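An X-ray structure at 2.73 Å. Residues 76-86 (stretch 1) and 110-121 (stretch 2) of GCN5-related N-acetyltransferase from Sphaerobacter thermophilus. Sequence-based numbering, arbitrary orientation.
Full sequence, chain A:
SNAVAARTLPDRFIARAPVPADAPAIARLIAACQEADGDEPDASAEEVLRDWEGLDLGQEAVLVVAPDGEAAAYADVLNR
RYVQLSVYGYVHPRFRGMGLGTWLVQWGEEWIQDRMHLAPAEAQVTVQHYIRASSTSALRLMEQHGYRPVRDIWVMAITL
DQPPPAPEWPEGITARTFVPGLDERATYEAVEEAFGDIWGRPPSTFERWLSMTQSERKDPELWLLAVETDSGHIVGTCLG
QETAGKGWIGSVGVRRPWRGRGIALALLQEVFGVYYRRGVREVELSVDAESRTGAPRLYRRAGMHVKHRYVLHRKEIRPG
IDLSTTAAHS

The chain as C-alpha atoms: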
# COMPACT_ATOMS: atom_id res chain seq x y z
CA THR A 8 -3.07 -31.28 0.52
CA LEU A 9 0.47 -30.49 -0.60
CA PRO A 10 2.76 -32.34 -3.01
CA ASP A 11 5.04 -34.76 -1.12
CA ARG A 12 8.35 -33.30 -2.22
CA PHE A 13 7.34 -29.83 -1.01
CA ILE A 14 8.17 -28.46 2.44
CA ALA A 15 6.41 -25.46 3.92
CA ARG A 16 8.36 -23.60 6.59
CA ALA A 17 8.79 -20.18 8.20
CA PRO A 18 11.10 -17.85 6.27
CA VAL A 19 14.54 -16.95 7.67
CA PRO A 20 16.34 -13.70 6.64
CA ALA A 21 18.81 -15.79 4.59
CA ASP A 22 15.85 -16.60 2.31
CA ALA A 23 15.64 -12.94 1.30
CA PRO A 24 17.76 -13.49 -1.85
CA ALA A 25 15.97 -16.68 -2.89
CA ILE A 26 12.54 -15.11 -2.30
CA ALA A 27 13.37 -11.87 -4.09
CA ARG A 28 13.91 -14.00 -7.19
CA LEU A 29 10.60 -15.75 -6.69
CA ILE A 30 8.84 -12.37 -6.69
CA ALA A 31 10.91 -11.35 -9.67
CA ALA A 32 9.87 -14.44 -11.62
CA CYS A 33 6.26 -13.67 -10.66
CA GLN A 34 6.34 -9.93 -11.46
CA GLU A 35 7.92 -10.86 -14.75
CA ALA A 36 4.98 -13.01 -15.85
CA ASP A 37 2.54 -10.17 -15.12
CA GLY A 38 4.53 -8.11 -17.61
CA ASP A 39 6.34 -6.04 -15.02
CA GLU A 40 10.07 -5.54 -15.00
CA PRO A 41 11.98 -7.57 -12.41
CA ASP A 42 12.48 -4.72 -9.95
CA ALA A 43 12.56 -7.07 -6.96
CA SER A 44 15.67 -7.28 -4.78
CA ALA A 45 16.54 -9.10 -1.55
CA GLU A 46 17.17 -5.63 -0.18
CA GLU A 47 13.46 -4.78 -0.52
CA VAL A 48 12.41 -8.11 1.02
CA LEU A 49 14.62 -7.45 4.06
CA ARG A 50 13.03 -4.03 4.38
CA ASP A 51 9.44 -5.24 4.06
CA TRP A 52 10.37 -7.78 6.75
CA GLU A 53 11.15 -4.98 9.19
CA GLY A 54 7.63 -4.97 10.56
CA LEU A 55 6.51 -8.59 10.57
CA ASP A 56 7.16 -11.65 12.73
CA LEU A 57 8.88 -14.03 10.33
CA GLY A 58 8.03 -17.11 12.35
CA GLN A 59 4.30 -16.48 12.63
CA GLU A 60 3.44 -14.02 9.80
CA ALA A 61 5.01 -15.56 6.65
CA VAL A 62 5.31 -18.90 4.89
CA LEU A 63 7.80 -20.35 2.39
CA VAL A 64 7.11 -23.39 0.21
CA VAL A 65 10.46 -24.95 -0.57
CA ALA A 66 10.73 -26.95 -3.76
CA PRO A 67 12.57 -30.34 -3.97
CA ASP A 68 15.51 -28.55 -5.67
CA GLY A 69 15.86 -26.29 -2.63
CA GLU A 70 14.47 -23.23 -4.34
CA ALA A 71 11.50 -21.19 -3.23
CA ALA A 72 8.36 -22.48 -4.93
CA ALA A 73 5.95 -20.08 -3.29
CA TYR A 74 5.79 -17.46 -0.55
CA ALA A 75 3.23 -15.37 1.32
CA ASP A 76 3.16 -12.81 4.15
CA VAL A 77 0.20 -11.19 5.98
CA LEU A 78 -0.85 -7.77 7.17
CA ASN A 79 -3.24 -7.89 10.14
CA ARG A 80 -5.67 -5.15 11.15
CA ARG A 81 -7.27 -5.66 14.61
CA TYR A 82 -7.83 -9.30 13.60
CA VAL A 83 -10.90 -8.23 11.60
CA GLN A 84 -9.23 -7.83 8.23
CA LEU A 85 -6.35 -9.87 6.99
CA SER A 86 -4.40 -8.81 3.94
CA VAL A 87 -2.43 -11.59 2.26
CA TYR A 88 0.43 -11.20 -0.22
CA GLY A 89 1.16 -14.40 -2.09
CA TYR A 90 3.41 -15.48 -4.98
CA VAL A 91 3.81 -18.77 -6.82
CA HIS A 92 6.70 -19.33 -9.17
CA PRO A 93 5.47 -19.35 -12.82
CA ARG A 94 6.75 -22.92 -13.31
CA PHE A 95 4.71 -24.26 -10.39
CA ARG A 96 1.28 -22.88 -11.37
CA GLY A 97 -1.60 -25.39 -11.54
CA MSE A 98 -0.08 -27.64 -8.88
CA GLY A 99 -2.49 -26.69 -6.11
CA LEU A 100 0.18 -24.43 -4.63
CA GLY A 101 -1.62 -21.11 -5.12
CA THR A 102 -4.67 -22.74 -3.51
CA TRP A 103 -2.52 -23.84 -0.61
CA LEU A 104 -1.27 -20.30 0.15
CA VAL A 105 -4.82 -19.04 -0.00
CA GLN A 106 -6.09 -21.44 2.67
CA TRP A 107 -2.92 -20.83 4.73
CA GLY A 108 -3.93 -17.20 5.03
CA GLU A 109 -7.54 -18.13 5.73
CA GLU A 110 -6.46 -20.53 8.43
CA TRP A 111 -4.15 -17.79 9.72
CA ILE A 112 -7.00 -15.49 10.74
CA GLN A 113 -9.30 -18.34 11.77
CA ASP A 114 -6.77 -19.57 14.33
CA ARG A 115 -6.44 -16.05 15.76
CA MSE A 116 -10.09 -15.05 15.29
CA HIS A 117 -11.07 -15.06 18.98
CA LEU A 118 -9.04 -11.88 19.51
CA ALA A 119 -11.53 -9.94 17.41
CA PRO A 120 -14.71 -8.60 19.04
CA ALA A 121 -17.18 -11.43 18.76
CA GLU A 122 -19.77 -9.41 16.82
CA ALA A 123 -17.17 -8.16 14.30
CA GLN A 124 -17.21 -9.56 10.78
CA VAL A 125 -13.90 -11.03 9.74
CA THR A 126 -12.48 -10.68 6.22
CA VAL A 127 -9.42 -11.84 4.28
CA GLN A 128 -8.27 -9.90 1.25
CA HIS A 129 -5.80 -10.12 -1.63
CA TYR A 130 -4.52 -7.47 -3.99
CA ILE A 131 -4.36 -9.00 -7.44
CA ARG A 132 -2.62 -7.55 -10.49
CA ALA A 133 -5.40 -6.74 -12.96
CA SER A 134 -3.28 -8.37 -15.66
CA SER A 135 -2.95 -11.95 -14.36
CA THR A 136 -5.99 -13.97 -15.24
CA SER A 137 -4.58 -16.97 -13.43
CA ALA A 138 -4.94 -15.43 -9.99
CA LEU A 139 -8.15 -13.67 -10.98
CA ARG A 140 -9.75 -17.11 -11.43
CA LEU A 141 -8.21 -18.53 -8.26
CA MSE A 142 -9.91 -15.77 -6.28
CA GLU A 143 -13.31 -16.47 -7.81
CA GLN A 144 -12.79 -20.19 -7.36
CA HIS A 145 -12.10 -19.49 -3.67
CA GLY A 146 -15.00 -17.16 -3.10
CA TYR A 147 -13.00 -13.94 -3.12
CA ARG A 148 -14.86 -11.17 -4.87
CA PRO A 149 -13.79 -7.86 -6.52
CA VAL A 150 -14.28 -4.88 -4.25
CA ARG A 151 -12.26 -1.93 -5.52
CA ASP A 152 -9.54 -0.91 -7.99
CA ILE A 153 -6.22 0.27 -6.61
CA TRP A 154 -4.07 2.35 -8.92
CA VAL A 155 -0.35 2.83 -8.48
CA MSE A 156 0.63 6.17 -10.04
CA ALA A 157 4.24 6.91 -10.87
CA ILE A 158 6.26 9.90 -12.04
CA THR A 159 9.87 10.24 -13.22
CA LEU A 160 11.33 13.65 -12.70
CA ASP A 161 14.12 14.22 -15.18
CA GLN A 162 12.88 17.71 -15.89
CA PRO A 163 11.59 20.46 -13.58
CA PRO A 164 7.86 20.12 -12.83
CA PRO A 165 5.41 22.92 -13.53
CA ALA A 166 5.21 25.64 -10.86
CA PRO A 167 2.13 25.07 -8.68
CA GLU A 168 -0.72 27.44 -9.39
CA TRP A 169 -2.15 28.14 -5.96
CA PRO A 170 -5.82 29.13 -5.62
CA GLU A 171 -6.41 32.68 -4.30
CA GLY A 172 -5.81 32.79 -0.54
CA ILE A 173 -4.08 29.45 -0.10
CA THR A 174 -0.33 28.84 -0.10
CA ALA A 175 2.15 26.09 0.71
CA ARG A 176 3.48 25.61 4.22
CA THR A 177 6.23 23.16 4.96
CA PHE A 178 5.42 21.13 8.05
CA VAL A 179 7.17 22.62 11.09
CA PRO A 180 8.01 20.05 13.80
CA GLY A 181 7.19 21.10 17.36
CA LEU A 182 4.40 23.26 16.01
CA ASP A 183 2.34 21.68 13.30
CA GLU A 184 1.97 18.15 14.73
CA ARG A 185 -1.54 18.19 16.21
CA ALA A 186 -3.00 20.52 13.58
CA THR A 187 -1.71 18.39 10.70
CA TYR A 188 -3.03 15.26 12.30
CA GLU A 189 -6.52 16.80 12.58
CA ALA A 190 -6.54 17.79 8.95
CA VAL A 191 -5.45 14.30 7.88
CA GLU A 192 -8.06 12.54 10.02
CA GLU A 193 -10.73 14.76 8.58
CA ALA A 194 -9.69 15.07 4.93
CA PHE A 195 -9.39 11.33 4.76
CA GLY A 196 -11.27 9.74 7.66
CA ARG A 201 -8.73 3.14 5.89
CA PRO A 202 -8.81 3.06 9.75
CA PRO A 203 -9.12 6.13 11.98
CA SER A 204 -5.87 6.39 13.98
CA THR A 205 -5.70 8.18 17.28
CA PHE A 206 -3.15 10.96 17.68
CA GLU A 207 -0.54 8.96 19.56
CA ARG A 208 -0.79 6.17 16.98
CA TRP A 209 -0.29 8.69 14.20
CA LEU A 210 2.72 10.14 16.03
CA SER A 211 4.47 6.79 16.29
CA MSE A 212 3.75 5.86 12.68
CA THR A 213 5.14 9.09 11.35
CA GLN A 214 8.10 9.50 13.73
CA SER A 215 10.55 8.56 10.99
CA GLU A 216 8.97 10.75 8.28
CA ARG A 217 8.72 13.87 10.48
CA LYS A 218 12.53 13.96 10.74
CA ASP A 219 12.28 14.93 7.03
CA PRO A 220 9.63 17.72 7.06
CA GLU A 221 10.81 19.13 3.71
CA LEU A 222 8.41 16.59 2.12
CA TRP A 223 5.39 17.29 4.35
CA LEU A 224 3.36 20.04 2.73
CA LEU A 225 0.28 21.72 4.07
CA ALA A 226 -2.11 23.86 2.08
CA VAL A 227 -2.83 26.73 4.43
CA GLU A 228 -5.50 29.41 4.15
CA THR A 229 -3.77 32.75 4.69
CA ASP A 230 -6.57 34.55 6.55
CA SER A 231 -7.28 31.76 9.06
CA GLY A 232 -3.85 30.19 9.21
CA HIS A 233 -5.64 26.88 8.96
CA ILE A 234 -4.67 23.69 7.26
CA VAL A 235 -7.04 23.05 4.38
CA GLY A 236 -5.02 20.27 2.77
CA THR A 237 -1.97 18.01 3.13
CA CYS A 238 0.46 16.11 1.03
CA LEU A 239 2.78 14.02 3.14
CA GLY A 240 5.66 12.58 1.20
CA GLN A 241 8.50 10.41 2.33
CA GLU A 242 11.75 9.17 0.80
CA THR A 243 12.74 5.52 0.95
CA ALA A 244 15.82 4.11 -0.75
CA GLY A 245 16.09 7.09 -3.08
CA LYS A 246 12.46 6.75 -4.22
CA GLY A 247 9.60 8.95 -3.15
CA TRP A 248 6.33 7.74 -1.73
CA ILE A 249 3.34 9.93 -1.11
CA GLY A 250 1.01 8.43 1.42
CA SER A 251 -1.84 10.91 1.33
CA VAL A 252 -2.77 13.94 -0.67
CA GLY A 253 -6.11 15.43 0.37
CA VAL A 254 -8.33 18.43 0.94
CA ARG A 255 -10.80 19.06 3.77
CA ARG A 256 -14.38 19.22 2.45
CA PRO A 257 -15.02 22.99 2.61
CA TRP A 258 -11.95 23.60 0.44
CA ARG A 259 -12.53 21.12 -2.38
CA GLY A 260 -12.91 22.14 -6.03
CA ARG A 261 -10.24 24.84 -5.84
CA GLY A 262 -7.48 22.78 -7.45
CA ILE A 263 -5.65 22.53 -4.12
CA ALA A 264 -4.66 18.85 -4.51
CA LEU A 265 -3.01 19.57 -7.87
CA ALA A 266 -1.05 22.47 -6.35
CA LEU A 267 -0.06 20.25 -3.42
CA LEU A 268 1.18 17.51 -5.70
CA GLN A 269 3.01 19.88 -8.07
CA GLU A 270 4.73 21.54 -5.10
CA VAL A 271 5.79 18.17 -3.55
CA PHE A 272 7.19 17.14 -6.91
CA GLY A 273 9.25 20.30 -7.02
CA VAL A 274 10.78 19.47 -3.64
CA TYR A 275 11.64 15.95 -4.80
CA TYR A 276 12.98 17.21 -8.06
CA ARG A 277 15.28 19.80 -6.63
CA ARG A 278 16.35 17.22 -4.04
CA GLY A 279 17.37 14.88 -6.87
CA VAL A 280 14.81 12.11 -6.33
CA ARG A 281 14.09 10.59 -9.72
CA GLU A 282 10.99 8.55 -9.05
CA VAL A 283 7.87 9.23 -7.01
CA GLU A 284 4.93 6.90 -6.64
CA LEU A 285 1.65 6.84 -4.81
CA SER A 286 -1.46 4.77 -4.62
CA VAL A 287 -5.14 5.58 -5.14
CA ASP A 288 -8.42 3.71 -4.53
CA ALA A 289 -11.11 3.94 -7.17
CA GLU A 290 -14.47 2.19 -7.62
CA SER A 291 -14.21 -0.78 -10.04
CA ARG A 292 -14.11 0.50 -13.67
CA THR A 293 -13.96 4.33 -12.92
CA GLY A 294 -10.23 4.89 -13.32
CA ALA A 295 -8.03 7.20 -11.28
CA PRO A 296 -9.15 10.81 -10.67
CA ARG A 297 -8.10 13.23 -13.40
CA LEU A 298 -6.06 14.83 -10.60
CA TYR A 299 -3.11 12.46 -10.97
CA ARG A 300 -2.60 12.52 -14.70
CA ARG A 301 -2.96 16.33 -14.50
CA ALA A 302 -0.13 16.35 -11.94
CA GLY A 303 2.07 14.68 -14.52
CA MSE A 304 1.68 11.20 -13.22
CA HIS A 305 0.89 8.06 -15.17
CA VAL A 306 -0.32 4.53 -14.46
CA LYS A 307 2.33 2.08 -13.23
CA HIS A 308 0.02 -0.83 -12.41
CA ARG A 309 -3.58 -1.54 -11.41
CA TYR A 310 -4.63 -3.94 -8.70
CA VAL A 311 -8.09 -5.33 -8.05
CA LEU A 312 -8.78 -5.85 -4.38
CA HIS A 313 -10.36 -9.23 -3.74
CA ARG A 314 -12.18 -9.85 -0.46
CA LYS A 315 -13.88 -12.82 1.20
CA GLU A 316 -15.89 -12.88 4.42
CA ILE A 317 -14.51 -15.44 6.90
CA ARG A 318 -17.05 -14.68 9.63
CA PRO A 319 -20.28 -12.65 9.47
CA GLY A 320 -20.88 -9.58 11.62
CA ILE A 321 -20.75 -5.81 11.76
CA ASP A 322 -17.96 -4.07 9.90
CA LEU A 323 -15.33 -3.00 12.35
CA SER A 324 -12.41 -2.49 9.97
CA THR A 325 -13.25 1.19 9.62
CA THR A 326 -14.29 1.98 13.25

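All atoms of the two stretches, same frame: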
# COMPACT_ATOMS: atom_id res chain seq x y z
N ASP A 76 3.13 -13.48 2.84
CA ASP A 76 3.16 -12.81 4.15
C ASP A 76 1.81 -12.10 4.40
O ASP A 76 1.06 -11.87 3.47
CB ASP A 76 4.36 -11.86 4.27
CG ASP A 76 4.30 -10.66 3.29
OD1 ASP A 76 3.22 -10.31 2.77
OD2 ASP A 76 5.37 -10.05 3.05
N VAL A 77 1.50 -11.77 5.66
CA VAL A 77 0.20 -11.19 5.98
C VAL A 77 0.30 -9.86 6.69
O VAL A 77 1.18 -9.66 7.52
CB VAL A 77 -0.66 -12.11 6.89
CG1 VAL A 77 -1.05 -13.40 6.17
CG2 VAL A 77 0.06 -12.42 8.18
N LEU A 78 -0.60 -8.95 6.34
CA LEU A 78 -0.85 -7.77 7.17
C LEU A 78 -2.15 -7.96 7.96
O LEU A 78 -3.15 -8.40 7.42
CB LEU A 78 -0.91 -6.51 6.33
CG LEU A 78 0.48 -5.97 6.03
CD1 LEU A 78 0.45 -4.87 4.98
CD2 LEU A 78 1.06 -5.47 7.33
N ASN A 79 -2.11 -7.65 9.25
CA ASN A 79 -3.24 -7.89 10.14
C ASN A 79 -3.77 -6.61 10.75
O ASN A 79 -3.04 -5.90 11.42
CB ASN A 79 -2.82 -8.86 11.25
CG ASN A 79 -3.76 -8.84 12.43
OD1 ASN A 79 -4.97 -8.72 12.26
ND2 ASN A 79 -3.21 -8.96 13.63
N ARG A 80 -5.04 -6.30 10.50
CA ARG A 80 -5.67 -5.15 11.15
C ARG A 80 -6.70 -5.59 12.18
O ARG A 80 -7.77 -6.07 11.82
CB ARG A 80 -6.36 -4.26 10.09
CG ARG A 80 -7.19 -3.11 10.66
CD ARG A 80 -7.95 -2.34 9.57
NE ARG A 80 -7.05 -1.81 8.54
CZ ARG A 80 -7.46 -1.29 7.38
NH1 ARG A 80 -6.56 -0.83 6.50
NH2 ARG A 80 -8.76 -1.22 7.10
N ARG A 81 -6.36 -5.44 13.46
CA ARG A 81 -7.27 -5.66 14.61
C ARG A 81 -7.92 -7.04 14.59
O ARG A 81 -8.94 -7.25 15.22
CB ARG A 81 -8.40 -4.62 14.63
CG ARG A 81 -8.03 -3.20 15.01
CD ARG A 81 -8.50 -2.25 13.92
NE ARG A 81 -9.10 -1.02 14.44
CZ ARG A 81 -9.92 -0.24 13.74
NH1 ARG A 81 -10.25 -0.57 12.49
NH2 ARG A 81 -10.42 0.87 14.27
N TYR A 82 -7.32 -7.96 13.85
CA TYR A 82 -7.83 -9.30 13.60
C TYR A 82 -9.23 -9.31 12.97
O TYR A 82 -9.93 -10.32 13.04
CB TYR A 82 -7.89 -10.10 14.92
CG TYR A 82 -6.55 -10.19 15.62
CD1 TYR A 82 -5.59 -11.08 15.20
CD2 TYR A 82 -6.26 -9.38 16.71
CE1 TYR A 82 -4.38 -11.17 15.83
CE2 TYR A 82 -5.04 -9.47 17.36
CZ TYR A 82 -4.10 -10.37 16.91
OH TYR A 82 -2.87 -10.47 17.55
N VAL A 83 -9.67 -8.19 12.40
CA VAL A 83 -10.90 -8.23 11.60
C VAL A 83 -10.72 -8.23 10.09
O VAL A 83 -11.66 -8.52 9.33
CB VAL A 83 -11.85 -7.07 11.98
CG1 VAL A 83 -12.30 -7.22 13.41
CG2 VAL A 83 -11.17 -5.72 11.72
N GLN A 84 -9.53 -7.85 9.64
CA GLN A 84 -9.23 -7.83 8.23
C GLN A 84 -7.82 -8.26 7.98
O GLN A 84 -6.87 -7.57 8.36
CB GLN A 84 -9.43 -6.44 7.68
CG GLN A 84 -9.14 -6.31 6.21
CD GLN A 84 -9.80 -5.08 5.64
OE1 GLN A 84 -9.14 -4.07 5.39
NE2 GLN A 84 -11.12 -5.15 5.47
N LEU A 85 -7.67 -9.36 7.24
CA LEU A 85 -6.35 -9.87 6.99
C LEU A 85 -6.02 -9.65 5.53
O LEU A 85 -6.75 -10.09 4.65
CB LEU A 85 -6.30 -11.35 7.31
CG LEU A 85 -4.86 -11.83 7.27
CD1 LEU A 85 -4.09 -11.27 8.49
CD2 LEU A 85 -4.77 -13.35 7.16
N SER A 86 -4.92 -8.95 5.28
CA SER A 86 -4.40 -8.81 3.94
C SER A 86 -3.32 -9.86 3.72
O SER A 86 -2.50 -10.12 4.60
CB SER A 86 -3.81 -7.42 3.75
OG SER A 86 -4.83 -6.44 3.66
N GLU A 110 -6.63 -19.85 7.17
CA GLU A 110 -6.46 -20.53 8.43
C GLU A 110 -5.69 -19.63 9.39
O GLU A 110 -5.81 -19.78 10.59
CB GLU A 110 -5.75 -21.88 8.25
CG GLU A 110 -4.23 -21.79 8.18
CD GLU A 110 -3.53 -23.03 8.74
OE1 GLU A 110 -4.23 -23.99 9.15
OE2 GLU A 110 -2.28 -23.04 8.77
N TRP A 111 -4.92 -18.68 8.86
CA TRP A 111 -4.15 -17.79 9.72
C TRP A 111 -5.09 -17.00 10.61
O TRP A 111 -4.96 -17.02 11.83
CB TRP A 111 -3.26 -16.84 8.92
CG TRP A 111 -2.29 -16.07 9.79
CD1 TRP A 111 -0.99 -16.39 10.04
CD2 TRP A 111 -2.54 -14.84 10.50
NE1 TRP A 111 -0.42 -15.45 10.86
CE2 TRP A 111 -1.35 -14.49 11.17
CE3 TRP A 111 -3.66 -14.02 10.66
CZ2 TRP A 111 -1.24 -13.36 11.97
CZ3 TRP A 111 -3.56 -12.88 11.46
CH2 TRP A 111 -2.36 -12.57 12.10
N ILE A 112 -6.04 -16.30 9.99
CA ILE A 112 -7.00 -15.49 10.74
C ILE A 112 -7.98 -16.33 11.57
O ILE A 112 -8.35 -15.95 12.66
CB ILE A 112 -7.78 -14.49 9.86
CG1 ILE A 112 -8.58 -13.53 10.75
CG2 ILE A 112 -8.74 -15.22 8.93
CD1 ILE A 112 -7.75 -12.88 11.83
N GLN A 113 -8.39 -17.48 11.05
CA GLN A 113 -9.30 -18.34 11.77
C GLN A 113 -8.74 -18.82 13.11
O GLN A 113 -9.48 -18.95 14.09
CB GLN A 113 -9.64 -19.54 10.90
CG GLN A 113 -10.56 -19.19 9.75
CD GLN A 113 -10.80 -20.38 8.86
OE1 GLN A 113 -9.92 -21.23 8.69
NE2 GLN A 113 -12.01 -20.47 8.31
N ASP A 114 -7.44 -19.09 13.13
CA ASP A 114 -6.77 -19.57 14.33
C ASP A 114 -6.61 -18.48 15.37
O ASP A 114 -6.41 -18.78 16.56
CB ASP A 114 -5.36 -20.08 13.98
CG ASP A 114 -5.38 -21.38 13.21
OD1 ASP A 114 -6.49 -21.90 13.02
OD2 ASP A 114 -4.31 -21.89 12.81
N ARG A 115 -6.56 -17.24 14.91
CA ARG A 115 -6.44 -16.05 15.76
C ARG A 115 -7.76 -15.27 16.02
O ARG A 115 -7.78 -14.24 16.70
CB ARG A 115 -5.33 -15.15 15.22
CG ARG A 115 -3.96 -15.82 15.34
CD ARG A 115 -2.87 -15.05 14.61
NE ARG A 115 -1.62 -15.81 14.53
CZ ARG A 115 -1.41 -16.85 13.73
NH1 ARG A 115 -2.37 -17.31 12.95
NH2 ARG A 115 -0.24 -17.46 13.73
N MSE A 116 -8.85 -15.79 15.48
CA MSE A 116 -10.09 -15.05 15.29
C MSE A 116 -10.76 -14.62 16.59
O MSE A 116 -11.55 -13.68 16.60
CB MSE A 116 -11.04 -15.94 14.48
CG MSE A 116 -12.16 -15.22 13.79
SE MSE A 116 -13.10 -16.39 12.56
CE MSE A 116 -13.47 -17.94 13.69
N HIS A 117 -10.45 -15.32 17.68
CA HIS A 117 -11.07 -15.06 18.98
C HIS A 117 -10.64 -13.73 19.59
O HIS A 117 -11.26 -13.25 20.55
CB HIS A 117 -10.76 -16.21 19.94
CG HIS A 117 -9.31 -16.56 20.03
ND1 HIS A 117 -8.58 -16.99 18.94
CD2 HIS A 117 -8.44 -16.52 21.07
CE1 HIS A 117 -7.33 -17.20 19.30
NE2 HIS A 117 -7.21 -16.92 20.59
N LEU A 118 -9.59 -13.14 19.03
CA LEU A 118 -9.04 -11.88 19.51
C LEU A 118 -9.74 -10.67 18.89
O LEU A 118 -9.44 -9.53 19.22
CB LEU A 118 -7.54 -11.83 19.21
CG LEU A 118 -6.76 -13.00 19.82
CD1 LEU A 118 -5.45 -13.24 19.08
CD2 LEU A 118 -6.52 -12.76 21.30
N ALA A 119 -10.64 -10.95 17.96
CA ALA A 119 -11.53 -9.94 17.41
C ALA A 119 -12.80 -9.89 18.25
O ALA A 119 -13.20 -10.91 18.82
CB ALA A 119 -11.88 -10.30 15.98
N PRO A 120 -13.44 -8.70 18.32
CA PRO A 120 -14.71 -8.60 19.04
C PRO A 120 -15.62 -9.64 18.45
O PRO A 120 -15.51 -9.90 17.25
CB PRO A 120 -15.21 -7.21 18.65
CG PRO A 120 -14.02 -6.47 18.23
CD PRO A 120 -13.10 -7.46 17.61
N ALA A 121 -16.47 -10.26 19.25
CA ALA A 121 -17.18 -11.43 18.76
C ALA A 121 -18.24 -11.08 17.71
O ALA A 121 -18.58 -11.90 16.86
CB ALA A 121 -17.77 -12.24 19.90

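The contact packs a β-hairpin against a helical segment and the residues that follow it; no hydrogen bond crosses it, and the packing is largely apolar. Trp111, with chi1 near 180° (t), extends its indole across both strands of the hairpin. Val77, in the m rotamer, places CG2 over one face of this indole, 4.1 Å from the centroid of the five-membered ring, a CH-pi contact. Both methyls of Leu85 (t, p) pack on Trp111, CD1 at 3.4 Å from CZ3, a tight approach, and CD2 at 3.7 Å from CE3; CD2 also lies 4.2 Å from Ile112 CB.

Between the strands, Arg81 and Tyr82 both have positive phi. Asn79, chi1 t, directs OD1 to the backbone of Tyr82, accepting a hydrogen bond from Tyr82 N (2.9 Å), and its CB still packs 3.8 Å from Trp111 CH2. The m rotamer of Tyr82 lays its ring against the other stretch: Leu118 CB sits over one face, 4.0 Å from the Tyr82 ring centroid, and Ile112 CD1 lies at the edge. At the turn, Ala119 CB approaches Tyr82 O to 3.5 Å and Val83 CG1 to 4.0 Å. Arg115 contributes CB, 4.1 Å from Tyr82 CD1; with chi1 m and chi2 and chi3 t, its extended side chain runs back along the helix and NH1 donates to Trp111 O (2.8 Å).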